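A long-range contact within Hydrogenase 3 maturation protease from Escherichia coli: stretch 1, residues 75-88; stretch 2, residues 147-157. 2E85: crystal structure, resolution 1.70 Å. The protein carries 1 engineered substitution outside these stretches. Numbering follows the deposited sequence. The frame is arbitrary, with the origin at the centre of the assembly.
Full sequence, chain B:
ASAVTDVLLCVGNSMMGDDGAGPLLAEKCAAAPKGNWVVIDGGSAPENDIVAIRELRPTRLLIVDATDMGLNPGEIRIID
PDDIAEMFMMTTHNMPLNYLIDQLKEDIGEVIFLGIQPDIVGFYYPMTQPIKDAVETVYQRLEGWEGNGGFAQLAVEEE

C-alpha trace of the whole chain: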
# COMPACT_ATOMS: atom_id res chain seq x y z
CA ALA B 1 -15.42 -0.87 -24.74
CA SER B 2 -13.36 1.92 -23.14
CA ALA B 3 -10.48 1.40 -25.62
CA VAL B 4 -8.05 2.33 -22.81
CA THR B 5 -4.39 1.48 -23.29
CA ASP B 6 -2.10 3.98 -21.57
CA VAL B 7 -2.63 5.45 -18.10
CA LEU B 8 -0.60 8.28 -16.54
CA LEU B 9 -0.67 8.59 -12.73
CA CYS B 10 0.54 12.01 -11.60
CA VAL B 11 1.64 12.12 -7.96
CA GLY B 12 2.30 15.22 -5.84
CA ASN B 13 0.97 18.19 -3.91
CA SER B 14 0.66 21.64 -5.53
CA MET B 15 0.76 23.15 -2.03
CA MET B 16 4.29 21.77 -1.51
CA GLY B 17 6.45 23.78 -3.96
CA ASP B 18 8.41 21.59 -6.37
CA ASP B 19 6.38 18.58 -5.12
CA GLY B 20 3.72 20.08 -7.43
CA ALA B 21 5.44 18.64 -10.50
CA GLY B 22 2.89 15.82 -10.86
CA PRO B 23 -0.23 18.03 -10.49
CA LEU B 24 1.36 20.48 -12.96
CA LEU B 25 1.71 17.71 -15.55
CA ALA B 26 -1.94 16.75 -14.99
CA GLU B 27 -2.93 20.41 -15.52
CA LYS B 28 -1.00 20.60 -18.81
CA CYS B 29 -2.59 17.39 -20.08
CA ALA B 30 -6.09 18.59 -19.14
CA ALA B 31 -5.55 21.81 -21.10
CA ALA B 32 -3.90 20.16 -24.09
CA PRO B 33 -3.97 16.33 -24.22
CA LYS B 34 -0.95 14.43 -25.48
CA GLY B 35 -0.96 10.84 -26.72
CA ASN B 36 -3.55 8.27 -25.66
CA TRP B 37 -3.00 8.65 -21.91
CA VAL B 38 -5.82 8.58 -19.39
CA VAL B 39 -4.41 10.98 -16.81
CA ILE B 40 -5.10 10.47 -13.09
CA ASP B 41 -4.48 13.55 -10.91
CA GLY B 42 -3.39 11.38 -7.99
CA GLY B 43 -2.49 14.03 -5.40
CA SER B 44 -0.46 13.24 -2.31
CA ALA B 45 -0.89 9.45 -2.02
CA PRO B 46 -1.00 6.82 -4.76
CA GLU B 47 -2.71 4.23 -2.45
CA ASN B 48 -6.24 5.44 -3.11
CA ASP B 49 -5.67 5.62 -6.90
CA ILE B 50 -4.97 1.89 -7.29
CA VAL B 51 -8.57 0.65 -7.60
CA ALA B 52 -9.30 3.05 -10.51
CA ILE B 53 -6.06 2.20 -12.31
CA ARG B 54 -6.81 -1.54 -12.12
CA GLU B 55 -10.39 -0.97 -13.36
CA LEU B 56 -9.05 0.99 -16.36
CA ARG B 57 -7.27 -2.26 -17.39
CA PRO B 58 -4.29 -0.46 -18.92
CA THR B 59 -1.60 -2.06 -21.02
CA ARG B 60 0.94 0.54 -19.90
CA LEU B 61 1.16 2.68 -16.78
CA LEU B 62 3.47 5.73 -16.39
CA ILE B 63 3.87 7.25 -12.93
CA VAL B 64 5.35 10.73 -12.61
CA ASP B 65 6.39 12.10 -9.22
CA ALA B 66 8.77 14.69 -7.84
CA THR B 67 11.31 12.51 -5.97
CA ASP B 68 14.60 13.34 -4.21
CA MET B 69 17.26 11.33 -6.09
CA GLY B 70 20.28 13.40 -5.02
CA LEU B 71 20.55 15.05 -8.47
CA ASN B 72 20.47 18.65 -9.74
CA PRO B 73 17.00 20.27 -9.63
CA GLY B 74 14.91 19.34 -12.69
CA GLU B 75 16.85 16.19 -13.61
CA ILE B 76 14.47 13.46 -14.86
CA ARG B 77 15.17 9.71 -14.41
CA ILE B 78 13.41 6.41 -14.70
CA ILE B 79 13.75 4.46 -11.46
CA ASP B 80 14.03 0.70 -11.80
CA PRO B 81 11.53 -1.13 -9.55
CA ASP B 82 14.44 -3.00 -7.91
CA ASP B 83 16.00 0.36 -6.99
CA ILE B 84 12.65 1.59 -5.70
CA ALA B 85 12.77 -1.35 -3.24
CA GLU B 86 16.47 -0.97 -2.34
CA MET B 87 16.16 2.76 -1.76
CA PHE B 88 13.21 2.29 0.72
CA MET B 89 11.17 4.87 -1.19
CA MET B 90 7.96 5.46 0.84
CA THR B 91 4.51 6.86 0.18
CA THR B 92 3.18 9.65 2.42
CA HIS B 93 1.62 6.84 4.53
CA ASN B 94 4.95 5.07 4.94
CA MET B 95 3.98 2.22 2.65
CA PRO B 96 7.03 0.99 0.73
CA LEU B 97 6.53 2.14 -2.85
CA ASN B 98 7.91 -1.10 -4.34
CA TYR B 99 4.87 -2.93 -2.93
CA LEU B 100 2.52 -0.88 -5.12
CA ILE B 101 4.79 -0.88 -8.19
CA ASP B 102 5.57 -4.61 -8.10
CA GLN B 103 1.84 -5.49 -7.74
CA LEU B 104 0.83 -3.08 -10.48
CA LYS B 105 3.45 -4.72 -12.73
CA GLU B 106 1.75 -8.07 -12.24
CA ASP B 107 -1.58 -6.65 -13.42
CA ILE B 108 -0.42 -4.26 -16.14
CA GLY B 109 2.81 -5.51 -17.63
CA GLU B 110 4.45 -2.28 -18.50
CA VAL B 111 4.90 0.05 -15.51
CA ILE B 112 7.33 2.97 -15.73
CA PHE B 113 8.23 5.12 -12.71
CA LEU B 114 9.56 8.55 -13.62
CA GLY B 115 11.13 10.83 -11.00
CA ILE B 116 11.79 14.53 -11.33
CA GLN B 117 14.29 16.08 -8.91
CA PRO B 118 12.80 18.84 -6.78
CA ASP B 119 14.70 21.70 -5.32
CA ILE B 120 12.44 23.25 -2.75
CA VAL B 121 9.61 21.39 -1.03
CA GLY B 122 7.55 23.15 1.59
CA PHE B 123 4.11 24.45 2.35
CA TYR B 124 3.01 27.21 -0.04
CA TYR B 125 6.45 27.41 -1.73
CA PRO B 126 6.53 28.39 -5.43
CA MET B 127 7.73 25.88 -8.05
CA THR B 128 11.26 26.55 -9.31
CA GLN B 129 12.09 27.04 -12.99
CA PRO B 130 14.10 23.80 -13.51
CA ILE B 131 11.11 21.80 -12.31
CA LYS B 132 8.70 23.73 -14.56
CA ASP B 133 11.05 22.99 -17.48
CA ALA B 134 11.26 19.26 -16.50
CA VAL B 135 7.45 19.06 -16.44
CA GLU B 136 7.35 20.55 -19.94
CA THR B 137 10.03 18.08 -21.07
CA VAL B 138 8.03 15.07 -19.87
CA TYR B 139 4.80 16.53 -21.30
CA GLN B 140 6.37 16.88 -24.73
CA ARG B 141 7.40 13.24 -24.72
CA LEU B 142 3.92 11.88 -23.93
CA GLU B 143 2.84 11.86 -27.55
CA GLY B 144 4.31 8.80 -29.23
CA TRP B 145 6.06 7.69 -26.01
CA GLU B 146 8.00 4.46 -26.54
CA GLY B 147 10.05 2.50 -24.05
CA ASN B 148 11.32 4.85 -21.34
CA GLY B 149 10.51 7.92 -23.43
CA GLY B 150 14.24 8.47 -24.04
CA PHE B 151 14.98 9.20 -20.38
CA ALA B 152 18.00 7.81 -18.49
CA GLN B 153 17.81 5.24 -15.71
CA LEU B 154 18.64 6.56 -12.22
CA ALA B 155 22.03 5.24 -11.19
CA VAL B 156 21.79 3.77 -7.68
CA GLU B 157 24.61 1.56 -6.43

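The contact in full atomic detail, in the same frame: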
# COMPACT_ATOMS: atom_id res chain seq x y z
N GLU B 75 16.42 17.44 -12.96
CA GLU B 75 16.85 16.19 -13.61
C GLU B 75 15.67 15.19 -13.57
O GLU B 75 14.93 15.09 -12.57
CB GLU B 75 18.10 15.58 -12.95
CG GLU B 75 19.38 16.40 -13.16
CD GLU B 75 19.78 16.51 -14.63
OE1 GLU B 75 19.70 15.50 -15.37
OE2 GLU B 75 20.20 17.61 -15.06
N ILE B 76 15.55 14.43 -14.67
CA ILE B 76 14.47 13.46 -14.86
C ILE B 76 15.12 12.09 -15.00
O ILE B 76 16.04 11.95 -15.81
CB ILE B 76 13.73 13.73 -16.20
CG1 ILE B 76 12.99 15.07 -16.12
CG2 ILE B 76 12.65 12.67 -16.49
CD1 ILE B 76 12.63 15.68 -17.47
N ARG B 77 14.65 11.08 -14.25
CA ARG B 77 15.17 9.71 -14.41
C ARG B 77 14.08 8.69 -14.26
O ARG B 77 13.11 8.93 -13.56
CB ARG B 77 16.25 9.36 -13.39
CG ARG B 77 17.48 10.27 -13.34
CD ARG B 77 18.44 9.97 -14.48
NE ARG B 77 19.68 10.72 -14.32
CZ ARG B 77 19.86 12.01 -14.65
NH1 ARG B 77 18.88 12.76 -15.13
NH2 ARG B 77 21.06 12.56 -14.47
N ILE B 78 14.23 7.56 -14.95
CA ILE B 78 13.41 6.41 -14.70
C ILE B 78 14.05 5.60 -13.59
O ILE B 78 15.26 5.30 -13.65
CB ILE B 78 13.33 5.49 -15.92
CG1 ILE B 78 12.89 6.27 -17.20
CG2 ILE B 78 12.50 4.24 -15.59
CD1 ILE B 78 14.03 6.86 -17.87
N ILE B 79 13.25 5.24 -12.59
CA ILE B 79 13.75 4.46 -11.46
C ILE B 79 13.31 3.01 -11.58
O ILE B 79 12.10 2.69 -11.62
CB ILE B 79 13.33 4.98 -10.10
CG1 ILE B 79 13.54 6.49 -10.02
CG2 ILE B 79 14.10 4.22 -8.99
CD1 ILE B 79 14.72 7.12 -10.71
N ASP B 80 14.29 2.13 -11.69
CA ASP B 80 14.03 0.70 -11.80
C ASP B 80 13.31 0.19 -10.55
O ASP B 80 13.67 0.57 -9.42
CB ASP B 80 15.37 -0.02 -11.99
CG ASP B 80 15.22 -1.51 -12.24
OD1 ASP B 80 14.88 -2.26 -11.30
OD2 ASP B 80 15.48 -1.94 -13.39
N PRO B 81 12.29 -0.67 -10.72
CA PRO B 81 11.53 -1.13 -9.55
C PRO B 81 12.38 -1.81 -8.47
O PRO B 81 12.04 -1.73 -7.27
CB PRO B 81 10.51 -2.09 -10.16
CG PRO B 81 10.31 -1.58 -11.52
CD PRO B 81 11.73 -1.26 -11.95
N ASP B 82 13.48 -2.44 -8.86
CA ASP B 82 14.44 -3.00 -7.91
C ASP B 82 15.09 -1.93 -7.04
O ASP B 82 15.37 -2.15 -5.86
CB ASP B 82 15.51 -3.83 -8.65
CG ASP B 82 16.81 -4.00 -7.86
OD1 ASP B 82 17.68 -3.09 -7.88
OD2 ASP B 82 16.98 -5.07 -7.24
N ASP B 83 15.36 -0.77 -7.65
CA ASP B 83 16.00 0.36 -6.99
C ASP B 83 14.99 1.07 -6.12
O ASP B 83 15.31 1.50 -5.01
CB ASP B 83 16.62 1.31 -8.02
CG ASP B 83 17.89 0.74 -8.63
OD1 ASP B 83 18.63 0.02 -7.91
OD2 ASP B 83 18.14 0.97 -9.83
N ILE B 84 13.75 1.17 -6.59
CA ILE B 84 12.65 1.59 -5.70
C ILE B 84 12.63 0.81 -4.38
O ILE B 84 12.55 1.43 -3.32
CB ILE B 84 11.28 1.53 -6.40
CG1 ILE B 84 11.32 2.46 -7.62
CG2 ILE B 84 10.14 1.96 -5.44
CD1 ILE B 84 11.28 3.96 -7.41
N ALA B 85 12.74 -0.52 -4.44
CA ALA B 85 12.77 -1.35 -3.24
C ALA B 85 14.01 -1.12 -2.36
O ALA B 85 13.92 -0.93 -1.13
CB ALA B 85 12.63 -2.84 -3.62
N GLU B 86 15.17 -1.11 -3.01
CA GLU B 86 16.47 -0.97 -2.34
C GLU B 86 16.68 0.37 -1.66
O GLU B 86 17.39 0.46 -0.65
CB GLU B 86 17.61 -1.23 -3.34
CG GLU B 86 17.91 -2.70 -3.54
CD GLU B 86 19.06 -2.97 -4.51
OE1 GLU B 86 20.06 -2.20 -4.53
OE2 GLU B 86 18.98 -4.00 -5.22
N MET B 87 16.06 1.41 -2.23
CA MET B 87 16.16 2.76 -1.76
C MET B 87 15.22 3.03 -0.55
O MET B 87 15.32 4.06 0.07
CB MET B 87 15.81 3.75 -2.88
CG MET B 87 16.75 3.83 -4.11
SD MET B 87 16.02 4.95 -5.38
CE MET B 87 16.30 6.52 -4.57
N PHE B 88 14.31 2.10 -0.27
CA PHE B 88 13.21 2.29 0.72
C PHE B 88 12.40 3.56 0.44
O PHE B 88 12.04 4.31 1.36
CB PHE B 88 13.72 2.26 2.17
CG PHE B 88 14.29 0.93 2.59
CD1 PHE B 88 13.48 -0.05 3.17
CD2 PHE B 88 15.65 0.66 2.38
CE1 PHE B 88 14.02 -1.29 3.55
CE2 PHE B 88 16.19 -0.58 2.75
CZ PHE B 88 15.38 -1.56 3.33
N GLY B 147 9.06 2.93 -25.03
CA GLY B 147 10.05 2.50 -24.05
C GLY B 147 10.03 3.33 -22.78
O GLY B 147 8.99 3.43 -22.12
N ASN B 148 11.18 3.92 -22.46
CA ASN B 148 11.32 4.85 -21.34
C ASN B 148 11.29 6.31 -21.73
O ASN B 148 11.81 7.18 -21.00
CB ASN B 148 12.57 4.53 -20.55
CG ASN B 148 12.36 3.37 -19.61
OD1 ASN B 148 11.23 2.92 -19.41
ND2 ASN B 148 13.44 2.88 -19.02
N GLY B 149 10.71 6.57 -22.90
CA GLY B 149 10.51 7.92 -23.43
C GLY B 149 11.80 8.66 -23.71
O GLY B 149 11.79 9.87 -23.85
N GLY B 150 12.91 7.91 -23.80
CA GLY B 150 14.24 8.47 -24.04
C GLY B 150 14.94 9.00 -22.80
O GLY B 150 15.99 9.63 -22.90
N PHE B 151 14.36 8.77 -21.63
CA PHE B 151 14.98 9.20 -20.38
C PHE B 151 15.97 8.17 -19.82
O PHE B 151 15.83 6.95 -20.04
CB PHE B 151 13.92 9.55 -19.34
CG PHE B 151 13.05 10.71 -19.74
CD1 PHE B 151 13.57 11.99 -19.79
CD2 PHE B 151 11.73 10.48 -20.15
CE1 PHE B 151 12.76 13.08 -20.18
CE2 PHE B 151 10.91 11.54 -20.53
CZ PHE B 151 11.42 12.84 -20.56
N ALA B 152 16.97 8.67 -19.10
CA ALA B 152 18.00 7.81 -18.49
C ALA B 152 17.50 7.13 -17.23
O ALA B 152 16.67 7.68 -16.50
CB ALA B 152 19.23 8.59 -18.15
N GLN B 153 18.04 5.94 -16.96
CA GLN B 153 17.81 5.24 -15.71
C GLN B 153 18.57 5.93 -14.59
O GLN B 153 19.72 6.31 -14.81
CB GLN B 153 18.32 3.81 -15.86
CG GLN B 153 17.95 2.90 -14.72
CD GLN B 153 16.50 2.50 -14.77
OE1 GLN B 153 15.71 2.90 -13.93
NE2 GLN B 153 16.13 1.72 -15.80
N LEU B 154 17.94 6.11 -13.42
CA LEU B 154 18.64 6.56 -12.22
C LEU B 154 19.72 5.56 -11.88
O LEU B 154 19.46 4.36 -11.84
CB LEU B 154 17.71 6.66 -10.99
CG LEU B 154 17.78 7.68 -9.84
CD1 LEU B 154 17.24 7.15 -8.54
CD2 LEU B 154 19.07 8.52 -9.61
N ALA B 155 20.93 6.07 -11.67
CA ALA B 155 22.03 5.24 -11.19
C ALA B 155 22.07 5.17 -9.68
O ALA B 155 22.44 6.14 -9.02
CB ALA B 155 23.35 5.76 -11.74
N VAL B 156 21.67 4.03 -9.12
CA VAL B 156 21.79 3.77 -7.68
C VAL B 156 22.59 2.50 -7.44
O VAL B 156 22.24 1.42 -7.94
CB VAL B 156 20.41 3.66 -6.95
CG1 VAL B 156 20.59 3.89 -5.44
CG2 VAL B 156 19.43 4.65 -7.48
N GLU B 157 23.63 2.62 -6.63
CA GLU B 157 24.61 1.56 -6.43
C GLU B 157 24.55 0.95 -5.03
O GLU B 157 23.51 0.32 -4.74
CB GLU B 157 26.01 2.09 -6.72
O HOH W 1 17.08 11.49 -18.49
O HOH W 2 21.69 9.05 -12.65

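Ile78, Leu154 and Phe151 organise the contact, which buries 748 Å² between two stretches whose touching residues are at least 67 apart in sequence. Ile78 sits in a short strand and forms a single beta bridge with Gln153: Ile78 N donates to Ala152 O (2.9 Å) and Leu154 N donates to Ile78 O (2.8 Å), so both backbone polar groups of this buried residue are satisfied. A water extends the pairing, donating to Ile76 O (2.9 Å) and accepting from Ala152 N (2.9 Å). The branched side chain of Ile78 also packs against Asn148, CG1 to CB 3.8 Å. Asn148 opens a type I' turn whose central residues, Gly149 and Gly150, both have positive phi, which suits glycine; the turn leads into Phe151. The CB of Phe151 points toward the strand, and Ile76 CG2 lies over one face of its ring, 3.8 Å from the centroid, a CH-pi contact. Leu154, buried, offers an apolar surface to both Arg77 and Met87: its CB meets Arg77 CB at 3.9 Å, and its CD1 lies 4.0 Å from Met87 SD. The same sulfur reaches Val156 CG2 (4.0 Å), so the long, flexible methionine covers two residues. Arg77 makes a salt bridge within its own stretch, NH1 to Glu75 OE1 (2.9 Å), and its NE reaches Ala155 N through a water, while its aliphatic CD rests 4.0 Å from Ala152 CB.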